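PDB 3HV8: protein FimX from Pseudomonas aeruginosa PAO1, which belongs to the EAL-domain family of alpha/beta barrel proteins and holds the bound ligand C2E in a pocket of that domain. Local coordinates for residues 18-23 / 71-76; 48-53 / 244-249; 103-108 / 257-262. All coordinates share one frame; numbering follows the deposited sequence.

The six segments follow the order 18-23, 48-53, 71-76, 103-108, 244-249 and 257-262, so contacts 1 and 2 interleave, as do contacts 2 and 3, whereas contact 1 closes before contact 3 opens. Contact 1 joins helices 20-30 and 71-76 near one edge of the domain; its centre lies about 30 Å from those of contacts 2 and 3. The latter two have centres about 10 Å apart and share the central sheet: strands 49-58 and 105-110 pair side by side, tied by Tyr51 O to Phe108 N at 2.8 Å. C2E relates contacts 1 and 2, since Leu71 and Gly249 line its pocket, while contact 3 packs the C-terminal loop against the sheet.

Contact 1: 18-23 / 71-76; sequences GDVIAI and LHAAKE. With C2E (9,9'-[(2R,3R,3aS,5S,7aR,9R,10R,10aS,12S,14aR)-3,5,10,12-tetrahydroxy-5,12-dioxidooctahydro-2H,7H-difuro[3,2-d:3',2'-j][1,3,7,9,2,8]tetraoxadiphosphacyclododecine-2,9-diyl]bis(2-amino-1,9-dihydro-6H-purin-6-one)), chain B.
The backbones of helices 20-30 and 71-76 come closest at Ile21 and Ala74, CA to CA 6.7 Å, and no hydrogen bond crosses between the segments. The contact is essentially Ile21, with a little of Val20, against Ala73. Ile21 CG1 lies beside the backbone N (chi1 -57°), and a second turn about CB-CG1 swings the terminal methyl CD1 across to Ala73, where it lies 3.9 Å from CB and 3.6 Å from the carbonyl O of that same alanine. The delta methyl therefore covers both the side chain and the backbone of one residue. Val20 adds a looser touch through CG1, which stands 4.5 Å from Ala73 CB. Only 102 Å² is buried in all, which identifies a slight, apolar helix-to-helix contact. In the EAL-domain barrel these two helices are separated along the chain by strands 33-42, 49-58 and 64-65, successive partners in an antiparallel arrangement, and the contact brings the N-terminal helix up against the short helix that follows them. Asp19 occupies the N-cap of helix 20-30: its OD1 accepts from Ala22 N at 2.7 Å, with a nearly straight N-H...O angle of 167° although the donor comes from above the carboxylate plane. Helix 71-76 meets other parts of the domain with its remaining sides. Ala74 touches Ile83 of helix 80-96, and Lys75 NZ is hydrogen-bonded to Ser113 OG. Leu71 is directed away from helix 20-30; its CD1 stands above the plane of one guanine of C2E, just beyond the N31 corner rather than over the ring, 3.4 Å from N31.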
loop_
_atom_site.group_PDB
_atom_site.type_symbol
_atom_site.label_atom_id
_atom_site.label_comp_id
_atom_site.label_asym_id
_atom_site.label_seq_id
_atom_site.Cartn_x
_atom_site.Cartn_y
_atom_site.Cartn_z
ATOM N N GLY A 18 -17.107 -21.982 -2.294
ATOM C CA GLY A 18 -17.440 -22.959 -1.272
ATOM C C GLY A 18 -18.166 -22.290 -0.120
ATOM O O GLY A 18 -19.250 -21.739 -0.301
ATOM N N ASP A 19 -17.528 -22.297 1.031
ATOM C CA ASP A 19 -17.861 -21.424 2.111
ATOM C C ASP A 19 -16.537 -20.717 2.417
ATOM O O ASP A 19 -15.835 -21.075 3.327
ATOM C CB ASP A 19 -18.411 -22.203 3.295
ATOM C CG ASP A 19 -18.965 -21.325 4.392
ATOM O OD1 ASP A 19 -18.539 -20.223 4.519
ATOM O OD2 ASP A 19 -19.822 -21.764 5.174
ATOM N N VAL A 20 -16.211 -19.749 1.566
ATOM C CA VAL A 20 -15.106 -18.848 1.778
ATOM C C VAL A 20 -15.176 -18.256 3.181
ATOM O O VAL A 20 -14.142 -18.077 3.812
ATOM C CB VAL A 20 -15.154 -17.705 0.728
ATOM C CG1 VAL A 20 -14.079 -16.672 0.994
ATOM C CG2 VAL A 20 -15.007 -18.280 -0.675
ATOM N N ILE A 21 -16.376 -17.970 3.682
ATOM C CA ILE A 21 -16.515 -17.333 4.992
ATOM C C ILE A 21 -16.016 -18.254 6.100
ATOM O O ILE A 21 -15.208 -17.850 6.945
ATOM C CB ILE A 21 -17.947 -16.834 5.270
ATOM C CG1 ILE A 21 -18.375 -15.855 4.168
ATOM C CG2 ILE A 21 -18.041 -16.185 6.648
ATOM C CD1 ILE A 21 -17.343 -14.771 3.885
ATOM N N ALA A 22 -16.473 -19.502 6.085
ATOM C CA ALA A 22 -15.993 -20.473 7.064
ATOM C C ALA A 22 -14.482 -20.651 6.978
ATOM O O ALA A 22 -13.801 -20.723 8.006
ATOM C CB ALA A 22 -16.697 -21.815 6.865
ATOM N N ILE A 23 -13.949 -20.723 5.761
ATOM C CA ILE A 23 -12.509 -20.826 5.568
ATOM C C ILE A 23 -11.759 -19.619 6.150
ATOM O O ILE A 23 -10.738 -19.779 6.815
ATOM C CB ILE A 23 -12.152 -21.038 4.087
ATOM C CG1 ILE A 23 -12.589 -22.439 3.628
ATOM C CG2 ILE A 23 -10.666 -20.849 3.846
ATOM C CD1 ILE A 23 -12.364 -22.688 2.152
ATOM N N LEU A 71 -11.374 -10.973 -0.267
ATOM C CA LEU A 71 -11.497 -9.721 0.491
ATOM C C LEU A 71 -12.897 -9.127 0.463
ATOM O O LEU A 71 -13.393 -8.622 1.488
ATOM C CB LEU A 71 -10.472 -8.665 0.038
ATOM C CG LEU A 71 -9.043 -8.854 0.536
ATOM C CD1 LEU A 71 -8.202 -7.672 0.057
ATOM C CD2 LEU A 71 -9.024 -8.951 2.056
ATOM N N HIS A 72 -13.562 -9.197 -0.695
ATOM C CA HIS A 72 -14.935 -8.702 -0.816
ATOM C C HIS A 72 -15.901 -9.419 0.121
ATOM O O HIS A 72 -16.666 -8.780 0.855
ATOM C CB HIS A 72 -15.416 -8.772 -2.276
ATOM C CG HIS A 72 -15.245 -10.119 -2.913
ATOM N ND1 HIS A 72 -15.463 -10.342 -4.254
ATOM C CD2 HIS A 72 -14.853 -11.307 -2.389
ATOM C CE1 HIS A 72 -15.239 -11.619 -4.527
ATOM N NE2 HIS A 72 -14.868 -12.223 -3.415
ATOM N N ALA A 73 -15.845 -10.750 0.108
ATOM C CA ALA A 73 -16.733 -11.561 0.915
ATOM C C ALA A 73 -16.392 -11.352 2.387
ATOM O O ALA A 73 -17.261 -11.259 3.231
ATOM C CB ALA A 73 -16.587 -13.025 0.511
ATOM N N ALA A 74 -15.105 -11.209 2.678
ATOM C CA ALA A 74 -14.676 -10.965 4.051
ATOM C C ALA A 74 -15.321 -9.710 4.614
ATOM O O ALA A 74 -15.873 -9.709 5.718
ATOM C CB ALA A 74 -13.166 -10.855 4.118
ATOM N N LYS A 75 -15.252 -8.621 3.859
ATOM C CA LYS A 75 -15.840 -7.374 4.337
ATOM C C LYS A 75 -17.351 -7.499 4.590
ATOM O O LYS A 75 -17.863 -7.053 5.622
ATOM C CB LYS A 75 -15.525 -6.218 3.383
ATOM C CG LYS A 75 -16.020 -4.901 3.926
ATOM C CD LYS A 75 -15.314 -3.717 3.269
ATOM C CE LYS A 75 -15.561 -3.687 1.767
ATOM N NZ LYS A 75 -14.757 -2.607 1.098
ATOM N N GLU A 76 -18.051 -8.142 3.660
ATOM C CA GLU A 76 -19.497 -8.304 3.783
ATOM C C GLU A 76 -19.863 -9.160 5.009
ATOM O O GLU A 76 -20.902 -8.938 5.646
ATOM C CB GLU A 76 -20.074 -8.865 2.476
ATOM C CG GLU A 76 -21.586 -9.148 2.483
ATOM C CD GLU A 76 -22.474 -7.917 2.663
ATOM O OE1 GLU A 76 -23.700 -8.122 2.772
ATOM O OE2 GLU A 76 -21.985 -6.759 2.688
HETATM P P1 C2E B . -3.266 -3.160 -5.581
HETATM O O2P C2E B . -2.956 -1.595 -5.505
HETATM O O1P C2E B . -3.870 -3.400 -6.907
HETATM O "O5'" C2E B . -1.973 -4.092 -5.578
HETATM C "C5'" C2E B . -1.269 -4.256 -6.825
HETATM C "C4'" C2E B . -1.655 -5.538 -7.592
HETATM O "O4'" C2E B . -0.834 -5.629 -8.781
HETATM C "C3'" C2E B . -1.217 -6.696 -6.704
HETATM O "O3'" C2E B . -2.160 -7.771 -6.828
HETATM C "C2'" C2E B . 0.193 -7.065 -7.224
HETATM O "O2'" C2E B . 0.528 -8.428 -7.040
HETATM C "C1'" C2E B . 0.041 -6.746 -8.711
HETATM N N9 C2E B . 1.281 -6.411 -9.395
HETATM C C8 C2E B . 2.473 -6.031 -8.824
HETATM N N7 C2E B . 3.304 -5.638 -9.762
HETATM C C5 C2E B . 2.687 -5.770 -10.973
HETATM C C6 C2E B . 3.090 -5.515 -12.304
HETATM O O6 C2E B . 4.187 -5.033 -12.592
HETATM N N1 C2E B . 2.198 -5.795 -13.266
HETATM C C2 C2E B . 0.967 -6.300 -12.985
HETATM N N2 C2E B . 0.109 -6.555 -14.023
HETATM N N3 C2E B . 0.580 -6.541 -11.754
HETATM C C4 C2E B . 1.410 -6.279 -10.743
HETATM P P11 C2E B . -2.634 -8.485 -5.466
HETATM O O21 C2E B . -3.595 -9.668 -5.860
HETATM O O11 C2E B . -1.476 -8.861 -4.631
HETATM O O5A C2E B . -3.419 -7.352 -4.681
HETATM C C5A C2E B . -4.607 -6.800 -5.263
HETATM C C4A C2E B . -5.297 -5.856 -4.281
HETATM O O4A C2E B . -5.671 -6.588 -3.105
HETATM C C3A C2E B . -4.419 -4.713 -3.768
HETATM O O3A C2E B . -4.449 -3.572 -4.617
HETATM C C2A C2E B . -5.155 -4.347 -2.478
HETATM O O2A C2E B . -6.348 -3.602 -2.778
HETATM C C1A C2E B . -5.623 -5.723 -1.989
HETATM N N91 C2E B . -4.647 -6.239 -1.037
HETATM C C81 C2E B . -3.537 -6.998 -1.277
HETATM N N71 C2E B . -2.947 -7.242 -0.139
HETATM C C51 C2E B . -3.683 -6.717 0.886
HETATM C C61 C2E B . -3.584 -6.689 2.292
HETATM O O61 C2E B . -2.608 -7.130 2.911
HETATM N N11 C2E B . -4.587 -6.045 2.944
HETATM C C21 C2E B . -5.643 -5.458 2.301
HETATM N N21 C2E B . -6.586 -4.793 3.033
HETATM N N31 C2E B . -5.736 -5.452 0.998
HETATM C C41 C2E B . -4.787 -6.084 0.297
#

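Contact 2: 48-53 / 244-249; sequences HENYEV and ATYIQG
A buried polar contact joins Glu52 to Gln248 and Asn50 to Tyr246 across the inner side of the curled, barrel-like sheet. The paired CA atoms are 9.3 Å apart for Glu52 and Gln248 and 9.8 Å for Asn50 and Tyr246, as expected of strands that are not direct neighbours: strand 33-42 pairs with both and runs between them. Gln248 NE2 donates to Glu52 OE1 at 2.8 Å with an N-H...O angle of 159°. The oxygen is met on its anti side; the side chains cross at about a right angle, yet their end groups are nearly coplanar, 15° apart. Glu52 and Val53 open the stretch that corresponds to the signature of the EAL family, on a strand of its barrel. The network borders the C2E pocket: the Glu52 side chain is about 4 Å from the ligand. Gln248 OE1 also comes within 3.4 Å of Glu52 OE1, an acceptor pair that Lys193 NZ reconciles by bonding to both oxygens. Asn50 OD1 sits obliquely to the Tyr246 ring, 3.7 Å from CE1, with the amide plane nearly perpendicular to the ring. A water completes this pair, donating to Asn50 OD1 at 3.1 Å and accepting from Tyr246 OH at 2.5 Å.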
loop_
_atom_site.group_PDB
_atom_site.type_symbol
_atom_site.label_atom_id
_atom_site.label_comp_id
_atom_site.label_asym_id
_atom_site.label_seq_id
_atom_site.Cartn_x
_atom_site.Cartn_y
_atom_site.Cartn_z
ATOM N N HIS A 48 16.193 4.009 2.276
ATOM C CA HIS A 48 15.275 3.038 2.860
ATOM C C HIS A 48 15.110 1.815 1.961
ATOM O O HIS A 48 15.118 1.928 0.739
ATOM C CB HIS A 48 13.893 3.667 3.075
ATOM C CG HIS A 48 13.850 4.726 4.132
ATOM N ND1 HIS A 48 13.997 6.071 3.851
ATOM C CD2 HIS A 48 13.651 4.640 5.469
ATOM C CE1 HIS A 48 13.899 6.763 4.972
ATOM N NE2 HIS A 48 13.689 5.920 5.967
ATOM N N GLU A 49 14.946 0.650 2.582
ATOM C CA GLU A 49 14.583 -0.562 1.858
ATOM C C GLU A 49 13.076 -0.751 1.974
ATOM O O GLU A 49 12.564 -1.360 2.925
ATOM C CB GLU A 49 15.342 -1.760 2.429
ATOM C CG GLU A 49 16.833 -1.484 2.507
ATOM C CD GLU A 49 17.677 -2.718 2.724
ATOM O OE1 GLU A 49 17.115 -3.783 3.050
ATOM O OE2 GLU A 49 18.913 -2.613 2.566
ATOM N N ASN A 50 12.360 -0.196 1.009
ATOM C CA ASN A 50 10.902 -0.188 1.066
ATOM C C ASN A 50 10.311 -1.441 0.431
ATOM O O ASN A 50 10.730 -1.833 -0.669
ATOM C CB ASN A 50 10.340 1.043 0.339
ATOM C CG ASN A 50 10.814 2.374 0.940
ATOM O OD1 ASN A 50 11.539 3.130 0.306
ATOM N ND2 ASN A 50 10.393 2.650 2.148
ATOM N N TYR A 51 9.324 -2.056 1.088
ATOM C CA TYR A 51 8.531 -3.112 0.456
ATOM C C TYR A 51 7.051 -2.888 0.687
ATOM O O TYR A 51 6.640 -2.427 1.768
ATOM C CB TYR A 51 8.836 -4.476 1.068
ATOM C CG TYR A 51 10.217 -5.037 0.832
ATOM C CD1 TYR A 51 10.455 -5.935 -0.205
ATOM C CD2 TYR A 51 11.264 -4.711 1.672
ATOM C CE1 TYR A 51 11.712 -6.479 -0.406
ATOM C CE2 TYR A 51 12.523 -5.255 1.487
ATOM C CZ TYR A 51 12.735 -6.135 0.439
ATOM O OH TYR A 51 13.992 -6.682 0.256
ATOM N N GLU A 52 6.248 -3.229 -0.309
ATOM C CA GLU A 52 4.807 -3.343 -0.131
ATOM C C GLU A 52 4.456 -4.742 0.323
ATOM O O GLU A 52 4.970 -5.732 -0.212
ATOM C CB GLU A 52 4.081 -3.035 -1.442
ATOM C CG GLU A 52 2.572 -3.095 -1.315
ATOM C CD GLU A 52 1.872 -2.834 -2.627
ATOM O OE1 GLU A 52 2.527 -2.885 -3.697
ATOM O OE2 GLU A 52 0.657 -2.542 -2.592
ATOM N N VAL A 53 3.586 -4.816 1.320
ATOM C CA VAL A 53 3.045 -6.075 1.817
ATOM C C VAL A 53 1.766 -6.442 1.040
ATOM O O VAL A 53 0.870 -5.611 0.864
ATOM C CB VAL A 53 2.720 -5.960 3.315
ATOM C CG1 VAL A 53 2.075 -7.233 3.834
ATOM C CG2 VAL A 53 4.003 -5.631 4.112
ATOM N N ALA A 244 9.602 10.547 -11.535
ATOM C CA ALA A 244 9.017 9.703 -10.480
ATOM C C ALA A 244 10.011 9.501 -9.334
ATOM O O ALA A 244 11.195 9.209 -9.576
ATOM C CB ALA A 244 8.630 8.359 -11.053
ATOM N N THR A 245 9.563 9.616 -8.082
ATOM C CA THR A 245 10.504 9.396 -6.980
ATOM C C THR A 245 10.753 7.916 -6.666
ATOM O O THR A 245 11.838 7.563 -6.193
ATOM C CB THR A 245 10.182 10.188 -5.688
ATOM O OG1 THR A 245 8.778 10.204 -5.487
ATOM C CG2 THR A 245 10.663 11.629 -5.817
ATOM N N TYR A 246 9.750 7.071 -6.930
ATOM C CA TYR A 246 9.846 5.639 -6.723
ATOM C C TYR A 246 9.113 4.901 -7.822
ATOM O O TYR A 246 8.147 5.418 -8.399
ATOM C CB TYR A 246 9.185 5.197 -5.400
ATOM C CG TYR A 246 9.719 5.831 -4.143
ATOM C CD1 TYR A 246 10.684 5.195 -3.377
ATOM C CD2 TYR A 246 9.208 7.045 -3.687
ATOM C CE1 TYR A 246 11.175 5.776 -2.210
ATOM C CE2 TYR A 246 9.696 7.629 -2.535
ATOM C CZ TYR A 246 10.661 6.980 -1.794
ATOM O OH TYR A 246 11.142 7.552 -0.628
ATOM N N ILE A 247 9.586 3.685 -8.091
ATOM C CA ILE A 247 8.907 2.788 -9.014
ATOM C C ILE A 247 8.771 1.374 -8.443
ATOM O O ILE A 247 9.456 0.990 -7.487
ATOM C CB ILE A 247 9.614 2.758 -10.397
ATOM C CG1 ILE A 247 11.071 2.321 -10.233
ATOM C CG2 ILE A 247 9.470 4.112 -11.101
ATOM C CD1 ILE A 247 11.798 2.129 -11.580
ATOM N N GLN A 248 7.856 0.610 -9.028
ATOM C CA GLN A 248 7.579 -0.744 -8.606
ATOM C C GLN A 248 7.043 -1.501 -9.819
ATOM O O GLN A 248 6.404 -0.904 -10.697
ATOM C CB GLN A 248 6.515 -0.727 -7.502
ATOM C CG GLN A 248 6.336 -2.052 -6.792
ATOM C CD GLN A 248 5.057 -2.082 -5.983
ATOM O OE1 GLN A 248 3.999 -1.690 -6.466
ATOM N NE2 GLN A 248 5.150 -2.559 -4.758
ATOM N N GLY A 249 7.296 -2.806 -9.858
ATOM C CA GLY A 249 6.737 -3.623 -10.921
ATOM C C GLY A 249 7.448 -4.939 -11.090
ATOM O O GLY A 249 8.514 -5.165 -10.515
HETATM O O HOH W 1 11.852 6.075 1.319
#

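Contact 3: 103-108 / 257-262; sequences HQTKLF and QAMDYD
No ring face or edge and no amide plane takes part where Met259 meets Thr105 and Leu107; the contact is made by a thioether sulfur and two methyl groups. Met259 SD lies 4.0 Å from Thr105 CG2 and 4.0 Å from Leu107 CD2, and the two methyls are about 4.2 Å apart, so the three atoms form a nearly equilateral triangle. The sulfur sits across from a pair of side chains spaced two residues apart on strand 105-110. Met259 runs straight as far as SD and then bends (chi3 -82°), which leaves CE farther from both methyls than the sulfur is. Thr105 turns CG2 anti to the backbone N (OG1 at chi1 -44°), bringing its methyl within reach of the sulfur. Strand 105-110 belongs to the parallel part of the EAL-domain barrel, and the loop after strand 246-247 is laid against it. Tyr51 of the adjacent strand touches both Leu107 and Met259, and Leu95 of helix 80-96 touches Thr105 and Leu107. A hydrogen bond from Tyr261 N to Tyr51 OH ties the loop directionally; the sulfur-methyl contact, burying 89 Å² without hydrogen bonds, is probably mainly dispersive, depending on close fit.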
loop_
_atom_site.group_PDB
_atom_site.type_symbol
_atom_site.label_atom_id
_atom_site.label_comp_id
_atom_site.label_asym_id
_atom_site.label_seq_id
_atom_site.Cartn_x
_atom_site.Cartn_y
_atom_site.Cartn_z
ATOM N N HIS A 103 18.762 -3.354 8.853
ATOM C CA HIS A 103 18.028 -3.036 7.633
ATOM C C HIS A 103 17.133 -1.821 7.836
ATOM O O HIS A 103 16.335 -1.781 8.776
ATOM C CB HIS A 103 17.172 -4.226 7.192
ATOM C CG HIS A 103 17.945 -5.316 6.518
ATOM N ND1 HIS A 103 18.414 -5.206 5.225
ATOM C CD2 HIS A 103 18.317 -6.543 6.951
ATOM C CE1 HIS A 103 19.049 -6.315 4.895
ATOM N NE2 HIS A 103 19.005 -7.144 5.924
ATOM N N GLN A 104 17.255 -0.839 6.949
ATOM C CA GLN A 104 16.418 0.356 7.021
ATOM C C GLN A 104 15.070 0.093 6.331
ATOM O O GLN A 104 14.668 0.818 5.415
ATOM C CB GLN A 104 17.136 1.552 6.391
ATOM C CG GLN A 104 16.737 2.887 7.001
ATOM C CD GLN A 104 17.344 4.081 6.284
ATOM O OE1 GLN A 104 17.079 5.227 6.643
ATOM N NE2 GLN A 104 18.154 3.820 5.266
ATOM N N THR A 105 14.379 -0.945 6.791
ATOM C CA THR A 105 13.170 -1.438 6.143
ATOM C C THR A 105 11.956 -0.590 6.490
ATOM O O THR A 105 11.754 -0.226 7.643
ATOM C CB THR A 105 12.852 -2.888 6.577
ATOM O OG1 THR A 105 14.047 -3.680 6.568
ATOM C CG2 THR A 105 11.815 -3.520 5.651
ATOM N N LYS A 106 11.147 -0.299 5.478
ATOM C CA LYS A 106 9.854 0.349 5.672
ATOM C C LYS A 106 8.827 -0.491 4.926
ATOM O O LYS A 106 9.088 -0.930 3.804
ATOM C CB LYS A 106 9.920 1.766 5.106
ATOM C CG LYS A 106 8.664 2.575 5.259
ATOM C CD LYS A 106 8.870 4.015 4.781
ATOM C CE LYS A 106 9.792 4.789 5.705
ATOM N NZ LYS A 106 9.625 6.272 5.536
ATOM N N LEU A 107 7.670 -0.731 5.538
ATOM C CA LEU A 107 6.623 -1.544 4.906
ATOM C C LEU A 107 5.390 -0.716 4.599
ATOM O O LEU A 107 4.928 0.054 5.448
ATOM C CB LEU A 107 6.222 -2.716 5.796
ATOM C CG LEU A 107 7.283 -3.788 6.047
ATOM C CD1 LEU A 107 6.678 -4.908 6.895
ATOM C CD2 LEU A 107 7.834 -4.333 4.713
ATOM N N PHE A 108 4.873 -0.889 3.385
ATOM C CA PHE A 108 3.621 -0.285 2.940
ATOM C C PHE A 108 2.518 -1.312 3.115
ATOM O O PHE A 108 2.582 -2.409 2.527
ATOM C CB PHE A 108 3.723 0.121 1.462
ATOM C CG PHE A 108 4.592 1.333 1.216
ATOM C CD1 PHE A 108 4.019 2.523 0.772
ATOM C CD2 PHE A 108 5.958 1.284 1.413
ATOM C CE1 PHE A 108 4.802 3.645 0.534
ATOM C CE2 PHE A 108 6.746 2.404 1.184
ATOM C CZ PHE A 108 6.159 3.588 0.738
ATOM N N GLN A 257 8.035 -14.211 -1.073
ATOM C CA GLN A 257 7.924 -14.546 0.343
ATOM C C GLN A 257 9.052 -13.945 1.175
ATOM O O GLN A 257 8.949 -13.855 2.404
ATOM C CB GLN A 257 7.936 -16.062 0.540
ATOM C CG GLN A 257 6.570 -16.701 0.660
ATOM C CD GLN A 257 6.650 -18.169 1.047
ATOM O OE1 GLN A 257 6.821 -18.509 2.221
ATOM N NE2 GLN A 257 6.517 -19.045 0.059
ATOM N N ALA A 258 10.127 -13.550 0.505
ATOM C CA ALA A 258 11.301 -13.049 1.203
ATOM C C ALA A 258 11.620 -11.603 0.860
ATOM O O ALA A 258 11.429 -11.159 -0.276
ATOM C CB ALA A 258 12.511 -13.939 0.913
ATOM N N MET A 259 12.118 -10.876 1.853
ATOM C CA MET A 259 12.675 -9.550 1.627
ATOM C C MET A 259 14.177 -9.646 1.382
ATOM O O MET A 259 14.979 -9.407 2.287
ATOM C CB MET A 259 12.406 -8.638 2.824
ATOM C CG MET A 259 10.957 -8.163 2.932
ATOM S SD MET A 259 10.663 -7.133 4.396
ATOM C CE MET A 259 10.452 -8.387 5.655
ATOM N N ASP A 260 14.558 -10.004 0.163
ATOM C CA ASP A 260 15.984 -10.095 -0.155
ATOM C C ASP A 260 16.369 -9.361 -1.435
ATOM O O ASP A 260 17.318 -9.734 -2.123
ATOM C CB ASP A 260 16.495 -11.551 -0.143
ATOM C CG ASP A 260 15.571 -12.515 -0.858
ATOM O OD1 ASP A 260 14.738 -12.064 -1.666
ATOM O OD2 ASP A 260 15.685 -13.736 -0.615
ATOM N N TYR A 261 15.636 -8.295 -1.735
ATOM C CA TYR A 261 15.958 -7.436 -2.860
ATOM C C TYR A 261 17.242 -6.673 -2.565
ATOM O O TYR A 261 17.463 -6.214 -1.443
ATOM C CB TYR A 261 14.818 -6.443 -3.139
ATOM C CG TYR A 261 14.998 -5.659 -4.407
ATOM C CD1 TYR A 261 15.439 -4.337 -4.381
ATOM C CD2 TYR A 261 14.750 -6.247 -5.652
ATOM C CE1 TYR A 261 15.610 -3.622 -5.545
ATOM C CE2 TYR A 261 14.925 -5.537 -6.819
ATOM C CZ TYR A 261 15.357 -4.231 -6.764
ATOM O OH TYR A 261 15.533 -3.516 -7.925
ATOM N N ASP A 262 18.082 -6.538 -3.584
ATOM C CA ASP A 262 19.308 -5.771 -3.468
ATOM C C ASP A 262 19.038 -4.318 -3.843
ATOM O O ASP A 262 19.063 -3.962 -5.020
ATOM C CB ASP A 262 20.375 -6.373 -4.388
ATOM C CG ASP A 262 21.752 -5.805 -4.133
ATOM O OD1 ASP A 262 21.888 -4.967 -3.218
ATOM O OD2 ASP A 262 22.697 -6.199 -4.852
#